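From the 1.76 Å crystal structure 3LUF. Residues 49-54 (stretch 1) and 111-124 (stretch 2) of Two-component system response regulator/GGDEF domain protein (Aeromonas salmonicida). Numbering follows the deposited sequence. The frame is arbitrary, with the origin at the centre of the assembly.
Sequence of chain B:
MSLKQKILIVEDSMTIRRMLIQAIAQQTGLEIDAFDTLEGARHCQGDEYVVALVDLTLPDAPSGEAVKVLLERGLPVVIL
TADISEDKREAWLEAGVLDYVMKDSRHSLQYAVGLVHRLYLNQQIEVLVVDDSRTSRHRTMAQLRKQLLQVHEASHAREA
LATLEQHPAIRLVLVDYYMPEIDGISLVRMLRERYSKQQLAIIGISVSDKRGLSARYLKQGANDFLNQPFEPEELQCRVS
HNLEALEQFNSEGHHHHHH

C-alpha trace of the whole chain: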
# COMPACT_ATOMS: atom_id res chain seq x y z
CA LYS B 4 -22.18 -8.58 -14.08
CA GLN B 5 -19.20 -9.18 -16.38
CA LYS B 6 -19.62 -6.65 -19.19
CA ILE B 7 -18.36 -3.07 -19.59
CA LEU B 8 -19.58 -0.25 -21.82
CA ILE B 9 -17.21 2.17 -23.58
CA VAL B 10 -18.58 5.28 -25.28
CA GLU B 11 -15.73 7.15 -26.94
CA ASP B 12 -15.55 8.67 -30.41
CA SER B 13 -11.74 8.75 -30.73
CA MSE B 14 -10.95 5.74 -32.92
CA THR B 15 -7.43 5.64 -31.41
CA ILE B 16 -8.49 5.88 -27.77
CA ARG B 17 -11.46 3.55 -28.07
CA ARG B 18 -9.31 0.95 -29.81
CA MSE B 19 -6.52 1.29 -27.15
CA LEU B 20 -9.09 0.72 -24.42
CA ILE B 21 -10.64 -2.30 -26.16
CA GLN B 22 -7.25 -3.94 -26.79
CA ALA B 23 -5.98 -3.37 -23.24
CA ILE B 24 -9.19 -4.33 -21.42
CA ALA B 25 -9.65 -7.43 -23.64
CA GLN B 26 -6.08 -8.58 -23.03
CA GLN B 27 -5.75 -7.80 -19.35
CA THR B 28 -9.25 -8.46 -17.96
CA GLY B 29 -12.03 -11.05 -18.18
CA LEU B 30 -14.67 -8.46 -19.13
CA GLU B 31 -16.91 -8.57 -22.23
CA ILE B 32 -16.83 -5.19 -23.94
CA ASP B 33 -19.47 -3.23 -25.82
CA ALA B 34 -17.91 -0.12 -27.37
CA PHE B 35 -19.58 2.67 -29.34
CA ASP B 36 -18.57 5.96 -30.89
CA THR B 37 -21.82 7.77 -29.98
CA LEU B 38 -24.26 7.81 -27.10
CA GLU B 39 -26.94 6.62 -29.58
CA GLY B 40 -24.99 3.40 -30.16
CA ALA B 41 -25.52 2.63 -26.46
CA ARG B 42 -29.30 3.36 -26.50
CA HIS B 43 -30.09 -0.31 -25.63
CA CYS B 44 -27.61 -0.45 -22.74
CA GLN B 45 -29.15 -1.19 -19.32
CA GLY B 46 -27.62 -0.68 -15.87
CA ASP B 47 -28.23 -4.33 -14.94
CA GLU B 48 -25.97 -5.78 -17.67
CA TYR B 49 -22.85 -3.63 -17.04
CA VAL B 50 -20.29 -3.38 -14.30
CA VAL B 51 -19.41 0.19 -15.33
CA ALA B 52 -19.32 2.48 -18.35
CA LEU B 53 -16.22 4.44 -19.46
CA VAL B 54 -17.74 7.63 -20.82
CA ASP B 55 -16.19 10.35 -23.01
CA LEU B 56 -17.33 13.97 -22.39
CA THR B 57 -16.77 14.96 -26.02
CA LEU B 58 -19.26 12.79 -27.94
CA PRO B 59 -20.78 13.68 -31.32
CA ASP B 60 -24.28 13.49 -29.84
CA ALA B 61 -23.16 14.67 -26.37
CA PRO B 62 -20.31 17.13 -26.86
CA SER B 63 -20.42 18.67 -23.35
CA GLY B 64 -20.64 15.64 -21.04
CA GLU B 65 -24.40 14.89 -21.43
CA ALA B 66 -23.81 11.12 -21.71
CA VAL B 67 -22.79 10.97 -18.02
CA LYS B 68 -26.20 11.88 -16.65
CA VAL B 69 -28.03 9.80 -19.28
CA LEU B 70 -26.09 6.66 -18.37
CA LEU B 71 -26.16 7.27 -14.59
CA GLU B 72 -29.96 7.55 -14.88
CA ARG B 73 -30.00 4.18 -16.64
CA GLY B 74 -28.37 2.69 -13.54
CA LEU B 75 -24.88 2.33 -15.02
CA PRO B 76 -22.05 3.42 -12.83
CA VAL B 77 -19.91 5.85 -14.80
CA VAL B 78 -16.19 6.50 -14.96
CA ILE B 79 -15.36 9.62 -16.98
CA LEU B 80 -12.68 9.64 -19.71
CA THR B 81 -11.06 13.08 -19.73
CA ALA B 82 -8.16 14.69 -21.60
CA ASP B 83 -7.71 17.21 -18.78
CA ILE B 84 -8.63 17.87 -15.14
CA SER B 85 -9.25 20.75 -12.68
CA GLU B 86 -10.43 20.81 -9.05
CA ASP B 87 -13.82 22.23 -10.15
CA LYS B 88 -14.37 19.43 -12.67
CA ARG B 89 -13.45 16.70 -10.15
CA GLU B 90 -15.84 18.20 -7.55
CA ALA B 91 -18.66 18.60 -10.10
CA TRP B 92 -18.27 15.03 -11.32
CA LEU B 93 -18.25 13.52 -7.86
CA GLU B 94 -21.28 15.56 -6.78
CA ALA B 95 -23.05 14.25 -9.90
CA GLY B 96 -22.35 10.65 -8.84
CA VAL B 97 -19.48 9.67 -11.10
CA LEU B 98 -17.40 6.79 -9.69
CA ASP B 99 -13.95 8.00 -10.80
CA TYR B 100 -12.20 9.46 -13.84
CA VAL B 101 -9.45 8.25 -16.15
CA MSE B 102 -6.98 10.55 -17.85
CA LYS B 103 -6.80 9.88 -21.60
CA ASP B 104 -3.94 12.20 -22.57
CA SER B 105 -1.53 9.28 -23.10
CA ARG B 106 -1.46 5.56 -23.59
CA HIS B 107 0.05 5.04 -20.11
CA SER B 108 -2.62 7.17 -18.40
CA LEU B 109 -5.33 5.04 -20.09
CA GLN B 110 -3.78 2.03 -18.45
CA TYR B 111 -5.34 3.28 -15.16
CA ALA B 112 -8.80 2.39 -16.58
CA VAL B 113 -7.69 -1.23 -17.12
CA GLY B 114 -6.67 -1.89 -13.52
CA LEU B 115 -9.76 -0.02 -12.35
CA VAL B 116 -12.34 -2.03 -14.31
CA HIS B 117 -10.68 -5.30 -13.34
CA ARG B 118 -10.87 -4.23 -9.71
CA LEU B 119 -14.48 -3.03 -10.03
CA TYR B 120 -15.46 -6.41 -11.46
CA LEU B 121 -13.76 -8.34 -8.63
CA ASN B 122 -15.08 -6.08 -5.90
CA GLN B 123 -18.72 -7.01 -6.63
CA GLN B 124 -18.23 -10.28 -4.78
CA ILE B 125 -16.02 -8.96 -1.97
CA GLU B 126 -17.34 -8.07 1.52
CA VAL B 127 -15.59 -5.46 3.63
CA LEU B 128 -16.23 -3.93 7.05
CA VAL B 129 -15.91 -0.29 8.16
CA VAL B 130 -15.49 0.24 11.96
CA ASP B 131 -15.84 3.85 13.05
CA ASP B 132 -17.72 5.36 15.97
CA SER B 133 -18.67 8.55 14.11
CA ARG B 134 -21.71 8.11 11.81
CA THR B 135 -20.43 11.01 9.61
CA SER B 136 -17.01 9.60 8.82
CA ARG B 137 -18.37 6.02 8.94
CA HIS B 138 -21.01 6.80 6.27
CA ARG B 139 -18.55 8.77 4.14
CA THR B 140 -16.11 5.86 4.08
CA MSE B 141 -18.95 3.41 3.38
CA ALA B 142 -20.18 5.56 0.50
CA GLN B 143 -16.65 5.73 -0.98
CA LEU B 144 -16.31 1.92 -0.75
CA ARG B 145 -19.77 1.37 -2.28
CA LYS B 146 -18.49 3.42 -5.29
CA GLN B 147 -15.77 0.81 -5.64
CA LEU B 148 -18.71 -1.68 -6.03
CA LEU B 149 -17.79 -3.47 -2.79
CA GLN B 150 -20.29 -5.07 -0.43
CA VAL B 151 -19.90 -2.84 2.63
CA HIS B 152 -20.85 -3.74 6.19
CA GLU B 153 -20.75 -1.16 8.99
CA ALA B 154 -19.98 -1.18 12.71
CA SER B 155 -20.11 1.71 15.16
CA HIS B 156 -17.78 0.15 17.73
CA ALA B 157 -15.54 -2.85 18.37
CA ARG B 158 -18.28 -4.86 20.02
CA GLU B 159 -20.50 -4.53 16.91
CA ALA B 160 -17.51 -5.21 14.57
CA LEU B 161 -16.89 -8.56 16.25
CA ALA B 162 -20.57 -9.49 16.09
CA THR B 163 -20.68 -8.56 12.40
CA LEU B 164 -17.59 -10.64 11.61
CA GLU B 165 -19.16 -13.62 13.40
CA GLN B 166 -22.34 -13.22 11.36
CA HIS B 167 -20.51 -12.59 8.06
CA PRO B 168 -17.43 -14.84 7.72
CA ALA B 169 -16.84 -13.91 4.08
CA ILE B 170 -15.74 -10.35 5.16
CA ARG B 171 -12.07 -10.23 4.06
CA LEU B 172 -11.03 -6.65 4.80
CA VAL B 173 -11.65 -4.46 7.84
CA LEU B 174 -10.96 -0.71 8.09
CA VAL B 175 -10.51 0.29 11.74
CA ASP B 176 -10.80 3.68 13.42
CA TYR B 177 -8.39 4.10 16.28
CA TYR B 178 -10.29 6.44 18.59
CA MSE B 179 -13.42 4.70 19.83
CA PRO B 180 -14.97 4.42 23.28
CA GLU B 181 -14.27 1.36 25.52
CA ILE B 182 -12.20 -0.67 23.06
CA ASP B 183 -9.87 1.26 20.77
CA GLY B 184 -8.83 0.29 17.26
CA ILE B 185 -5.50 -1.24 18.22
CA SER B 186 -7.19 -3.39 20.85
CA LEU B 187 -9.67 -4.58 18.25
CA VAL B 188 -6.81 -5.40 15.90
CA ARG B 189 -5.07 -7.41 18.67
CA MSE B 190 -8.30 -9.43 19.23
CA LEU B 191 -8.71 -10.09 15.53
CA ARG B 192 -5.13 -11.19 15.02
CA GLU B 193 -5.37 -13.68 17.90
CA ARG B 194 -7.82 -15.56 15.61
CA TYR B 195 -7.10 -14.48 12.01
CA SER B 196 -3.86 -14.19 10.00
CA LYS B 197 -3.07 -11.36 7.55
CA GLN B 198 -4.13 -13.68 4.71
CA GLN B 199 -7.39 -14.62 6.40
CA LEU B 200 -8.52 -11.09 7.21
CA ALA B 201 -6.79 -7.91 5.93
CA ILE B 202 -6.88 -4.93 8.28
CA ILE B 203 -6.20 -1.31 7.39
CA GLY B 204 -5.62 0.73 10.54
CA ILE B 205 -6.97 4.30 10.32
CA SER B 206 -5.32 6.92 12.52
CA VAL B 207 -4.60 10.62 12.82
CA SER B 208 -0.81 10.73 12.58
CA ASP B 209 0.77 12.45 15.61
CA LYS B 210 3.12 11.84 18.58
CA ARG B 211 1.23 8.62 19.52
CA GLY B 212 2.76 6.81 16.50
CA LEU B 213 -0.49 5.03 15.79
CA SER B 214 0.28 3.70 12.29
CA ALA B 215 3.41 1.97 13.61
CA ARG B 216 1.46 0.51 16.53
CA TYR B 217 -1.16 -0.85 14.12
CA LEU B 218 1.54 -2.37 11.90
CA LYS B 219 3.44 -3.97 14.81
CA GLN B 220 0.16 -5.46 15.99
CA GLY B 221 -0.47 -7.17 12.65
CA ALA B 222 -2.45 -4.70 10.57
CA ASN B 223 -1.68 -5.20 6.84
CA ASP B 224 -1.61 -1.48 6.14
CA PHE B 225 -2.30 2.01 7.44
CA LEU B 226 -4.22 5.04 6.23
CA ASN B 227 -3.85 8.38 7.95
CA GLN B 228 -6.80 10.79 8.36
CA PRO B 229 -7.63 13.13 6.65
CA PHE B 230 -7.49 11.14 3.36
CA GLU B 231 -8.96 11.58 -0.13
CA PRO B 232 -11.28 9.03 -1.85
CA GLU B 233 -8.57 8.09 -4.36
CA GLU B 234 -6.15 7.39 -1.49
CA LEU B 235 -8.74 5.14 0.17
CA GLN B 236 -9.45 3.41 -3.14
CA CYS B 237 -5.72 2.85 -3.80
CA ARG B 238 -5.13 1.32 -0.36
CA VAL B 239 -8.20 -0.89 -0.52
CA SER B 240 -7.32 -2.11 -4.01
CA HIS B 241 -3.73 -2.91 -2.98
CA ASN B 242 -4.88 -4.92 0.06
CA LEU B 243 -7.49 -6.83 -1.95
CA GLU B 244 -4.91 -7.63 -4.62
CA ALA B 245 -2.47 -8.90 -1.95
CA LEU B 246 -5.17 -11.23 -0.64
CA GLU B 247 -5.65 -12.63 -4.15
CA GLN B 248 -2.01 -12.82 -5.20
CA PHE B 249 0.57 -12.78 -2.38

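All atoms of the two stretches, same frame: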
# COMPACT_ATOMS: atom_id res chain seq x y z
N TYR B 49 -24.24 -4.18 -17.04
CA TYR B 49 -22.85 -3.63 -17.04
C TYR B 49 -22.29 -3.33 -15.68
O TYR B 49 -22.96 -2.76 -14.83
CB TYR B 49 -22.77 -2.36 -17.89
CG TYR B 49 -23.12 -2.62 -19.32
CD1 TYR B 49 -22.15 -2.99 -20.26
CD2 TYR B 49 -24.45 -2.54 -19.74
CE1 TYR B 49 -22.48 -3.23 -21.58
CE2 TYR B 49 -24.80 -2.80 -21.06
CZ TYR B 49 -23.81 -3.13 -21.98
OH TYR B 49 -24.16 -3.37 -23.28
N VAL B 50 -21.04 -3.74 -15.49
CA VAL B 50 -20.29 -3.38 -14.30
C VAL B 50 -20.11 -1.86 -14.18
O VAL B 50 -20.31 -1.25 -13.10
CB VAL B 50 -18.90 -4.06 -14.33
CG1 VAL B 50 -18.09 -3.70 -13.09
CG2 VAL B 50 -19.04 -5.58 -14.41
N VAL B 51 -19.75 -1.23 -15.31
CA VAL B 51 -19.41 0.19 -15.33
C VAL B 51 -19.36 0.60 -16.79
O VAL B 51 -19.20 -0.24 -17.67
CB VAL B 51 -18.00 0.40 -14.69
CG1 VAL B 51 -16.95 -0.35 -15.53
CG2 VAL B 51 -17.66 1.89 -14.42
N ALA B 52 -19.51 1.90 -17.02
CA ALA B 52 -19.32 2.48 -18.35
C ALA B 52 -18.16 3.46 -18.31
O ALA B 52 -18.07 4.25 -17.39
CB ALA B 52 -20.60 3.23 -18.76
N LEU B 53 -17.28 3.42 -19.33
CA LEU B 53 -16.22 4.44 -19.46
C LEU B 53 -16.77 5.42 -20.49
O LEU B 53 -17.06 5.01 -21.61
CB LEU B 53 -14.94 3.82 -19.99
CG LEU B 53 -14.42 2.69 -19.08
CD1 LEU B 53 -13.13 2.14 -19.70
CD2 LEU B 53 -14.17 3.22 -17.68
N VAL B 54 -16.95 6.65 -20.07
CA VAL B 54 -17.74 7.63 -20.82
C VAL B 54 -16.93 8.87 -21.16
O VAL B 54 -16.50 9.63 -20.26
CB VAL B 54 -19.04 8.04 -20.05
CG1 VAL B 54 -19.93 9.02 -20.91
CG2 VAL B 54 -19.86 6.78 -19.68
N TYR B 111 -4.60 3.19 -16.43
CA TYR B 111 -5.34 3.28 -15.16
C TYR B 111 -6.75 2.65 -15.27
O TYR B 111 -7.22 1.97 -14.34
CB TYR B 111 -5.43 4.73 -14.68
CG TYR B 111 -6.15 4.92 -13.37
CD1 TYR B 111 -5.48 4.81 -12.14
CD2 TYR B 111 -7.51 5.22 -13.36
CE1 TYR B 111 -6.18 4.99 -10.91
CE2 TYR B 111 -8.20 5.39 -12.16
CZ TYR B 111 -7.54 5.27 -10.95
OH TYR B 111 -8.26 5.46 -9.81
N ALA B 112 -7.42 2.90 -16.38
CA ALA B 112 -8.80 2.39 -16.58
C ALA B 112 -8.83 0.85 -16.55
O ALA B 112 -9.80 0.22 -16.07
CB ALA B 112 -9.34 2.95 -17.90
N VAL B 113 -7.76 0.23 -17.01
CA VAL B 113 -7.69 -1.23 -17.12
C VAL B 113 -7.65 -1.88 -15.73
O VAL B 113 -8.46 -2.76 -15.40
CB VAL B 113 -6.46 -1.69 -17.97
CG1 VAL B 113 -6.42 -3.20 -18.07
CG2 VAL B 113 -6.49 -1.05 -19.35
N GLY B 114 -6.73 -1.42 -14.89
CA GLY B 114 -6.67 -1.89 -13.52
C GLY B 114 -7.93 -1.58 -12.77
O GLY B 114 -8.38 -2.39 -11.98
N LEU B 115 -8.53 -0.43 -13.04
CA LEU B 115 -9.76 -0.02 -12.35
C LEU B 115 -10.90 -0.97 -12.68
O LEU B 115 -11.58 -1.45 -11.76
CB LEU B 115 -10.16 1.38 -12.78
CG LEU B 115 -11.46 1.93 -12.19
CD1 LEU B 115 -11.49 1.90 -10.68
CD2 LEU B 115 -11.67 3.37 -12.68
N VAL B 116 -11.13 -1.23 -13.95
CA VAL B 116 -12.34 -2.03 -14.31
C VAL B 116 -12.20 -3.48 -13.86
O VAL B 116 -13.19 -4.14 -13.52
CB VAL B 116 -12.75 -1.93 -15.81
CG1 VAL B 116 -13.10 -0.44 -16.14
CG2 VAL B 116 -11.66 -2.51 -16.74
N HIS B 117 -10.97 -3.96 -13.86
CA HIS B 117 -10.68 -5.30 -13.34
C HIS B 117 -11.00 -5.34 -11.83
O HIS B 117 -11.66 -6.26 -11.35
CB HIS B 117 -9.22 -5.64 -13.67
CG HIS B 117 -8.74 -6.95 -13.12
ND1 HIS B 117 -9.12 -8.17 -13.63
CD2 HIS B 117 -7.83 -7.21 -12.15
CE1 HIS B 117 -8.48 -9.13 -12.98
NE2 HIS B 117 -7.70 -8.57 -12.08
N ARG B 118 -10.56 -4.33 -11.10
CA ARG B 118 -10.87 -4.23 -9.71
C ARG B 118 -12.37 -4.08 -9.48
O ARG B 118 -12.94 -4.72 -8.57
CB ARG B 118 -10.11 -3.00 -9.17
CG ARG B 118 -10.00 -2.86 -7.72
CD ARG B 118 -9.10 -3.93 -7.09
NE ARG B 118 -9.93 -4.99 -6.54
CZ ARG B 118 -9.52 -6.25 -6.37
NH1 ARG B 118 -10.34 -7.13 -5.81
NH2 ARG B 118 -8.28 -6.63 -6.74
N LEU B 119 -13.04 -3.21 -10.25
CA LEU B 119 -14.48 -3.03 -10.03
C LEU B 119 -15.25 -4.31 -10.26
O LEU B 119 -16.15 -4.62 -9.50
CB LEU B 119 -15.06 -1.95 -10.99
CG LEU B 119 -14.57 -0.53 -10.67
CD1 LEU B 119 -15.01 0.43 -11.82
CD2 LEU B 119 -15.04 0.02 -9.34
N TYR B 120 -14.84 -5.10 -11.24
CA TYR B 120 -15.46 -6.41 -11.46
C TYR B 120 -15.29 -7.31 -10.23
O TYR B 120 -16.26 -7.90 -9.71
CB TYR B 120 -14.93 -7.11 -12.72
CG TYR B 120 -15.41 -8.53 -12.72
CD1 TYR B 120 -16.69 -8.83 -13.17
CD2 TYR B 120 -14.64 -9.57 -12.10
CE1 TYR B 120 -17.18 -10.14 -13.11
CE2 TYR B 120 -15.15 -10.86 -12.02
CZ TYR B 120 -16.40 -11.13 -12.54
OH TYR B 120 -16.90 -12.38 -12.45
N LEU B 121 -14.04 -7.46 -9.79
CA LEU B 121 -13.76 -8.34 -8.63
C LEU B 121 -14.45 -7.92 -7.34
O LEU B 121 -14.90 -8.76 -6.54
CB LEU B 121 -12.26 -8.47 -8.42
CG LEU B 121 -11.47 -9.21 -9.48
CD1 LEU B 121 -9.97 -9.06 -9.23
CD2 LEU B 121 -11.88 -10.72 -9.61
N ASN B 122 -14.50 -6.61 -7.11
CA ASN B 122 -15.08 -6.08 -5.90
C ASN B 122 -16.55 -6.44 -5.68
O ASN B 122 -17.01 -6.45 -4.53
CB ASN B 122 -14.95 -4.57 -5.86
CG ASN B 122 -13.51 -4.10 -5.64
OD1 ASN B 122 -12.59 -4.90 -5.42
ND2 ASN B 122 -13.32 -2.79 -5.66
N GLN B 123 -17.29 -6.68 -6.75
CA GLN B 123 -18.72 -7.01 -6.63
C GLN B 123 -18.95 -8.18 -5.68
O GLN B 123 -20.01 -8.28 -5.02
CB GLN B 123 -19.33 -7.40 -7.98
CG GLN B 123 -19.25 -6.32 -9.06
CD GLN B 123 -19.73 -6.83 -10.39
OE1 GLN B 123 -19.04 -7.62 -11.06
NE2 GLN B 123 -20.90 -6.37 -10.79
N GLN B 124 -18.00 -9.11 -5.63
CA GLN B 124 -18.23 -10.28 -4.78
C GLN B 124 -17.40 -10.27 -3.50
O GLN B 124 -17.23 -11.32 -2.85
CB GLN B 124 -18.08 -11.57 -5.58
CG GLN B 124 -16.70 -12.08 -5.76
CD GLN B 124 -16.66 -13.54 -6.13
OE1 GLN B 124 -15.71 -14.26 -5.76
NE2 GLN B 124 -17.67 -14.01 -6.89

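The strand that includes Leu53 packs against the helix running on from Tyr111 in nearly antiparallel fashion, with an angle of 162° between their N-to-C directions and a closest approach of the axes of 10.3 Å. No hydrogen bond crosses the contact. It is made mainly by apolar side chains, and the two stretches together bury 317 Å². Because the directions oppose, contacts move back along the helix as the strand advances: by CA positions, Val50 pairs with Tyr120, Val51 with Val116, and Leu53 with Ala112.

The strand alternation decides which residues take part. Val51 and Leu53 direct their CA-to-CB bonds toward the helix, whereas Ala52 points away and makes no contact. The chain turns a corner at Val50, whose phi/psi of -62/-45° departs from the extended values of its neighbours. At this corner Val50 also points toward the helix, directly before Val51, so that two consecutive residues face the same partner, while Tyr49 points away.

Val50 has the most area covered of any residue in the contact, 82 Å². With chi1 at 180° (t), its two methyl groups reach different parts of the helix. Val50 CG1 lies against the backbone and Leu119 CB, 4.0 Å from Tyr120 N and 4.1 Å from Leu119 CB. Val50 CG2 approaches the edge of the Tyr120 ring, near the ring plane, at 4.2 Å from Tyr120 CD1. The CA-to-CB bond of Tyr120 points sideways to the corner, and its t rotamer (chi1 169°) sets the ring beside the valine rather than over it. Gln123, just past Asn122 and pointing toward the corner, adds its side chain to the surroundings of the same valine.

Val51 adopts the p rotamer (chi1 62°), in which Val51 CG1 is 3.9 Å from Val116 CG1 and Val51 CG2 is 4.0 Å from Leu119 CD1; Val51 CG1 lies near Leu119 CD1 too, at 4.3 Å. The m rotamer of Val116 (chi1 -62°) places that same CG1 where it also meets the next inward-facing strand residue, at 4.1 Å from Leu53 CD2. One methyl group of the helix is thus shared by Val51 and Leu53. Leu119, also m at chi1, bridges Val50 and Val51 with different atoms, CB against Val50 and CD1 against Val51.

Leu53 is mt (chi1 -59°, chi2 180°). This extended form carries its branched end to the helix, where Leu53 CD1 is 4.3 Å from Ala112 CB, and both methyls lie near Val116 CG1. The small Ala112 side chain ends at CB, and the contact ends there.

The Arg118 and Asn122 side chains make no contact with the strand. Arg118, out of reach of the strand, curls along its own helix with chi2 at 68° and donates from NE to Asn122 OD1 (2.9 Å, 160°) and from NH1 to the same OD1 (3.2 Å, 139°). These two hydrogen bonds link successive turns.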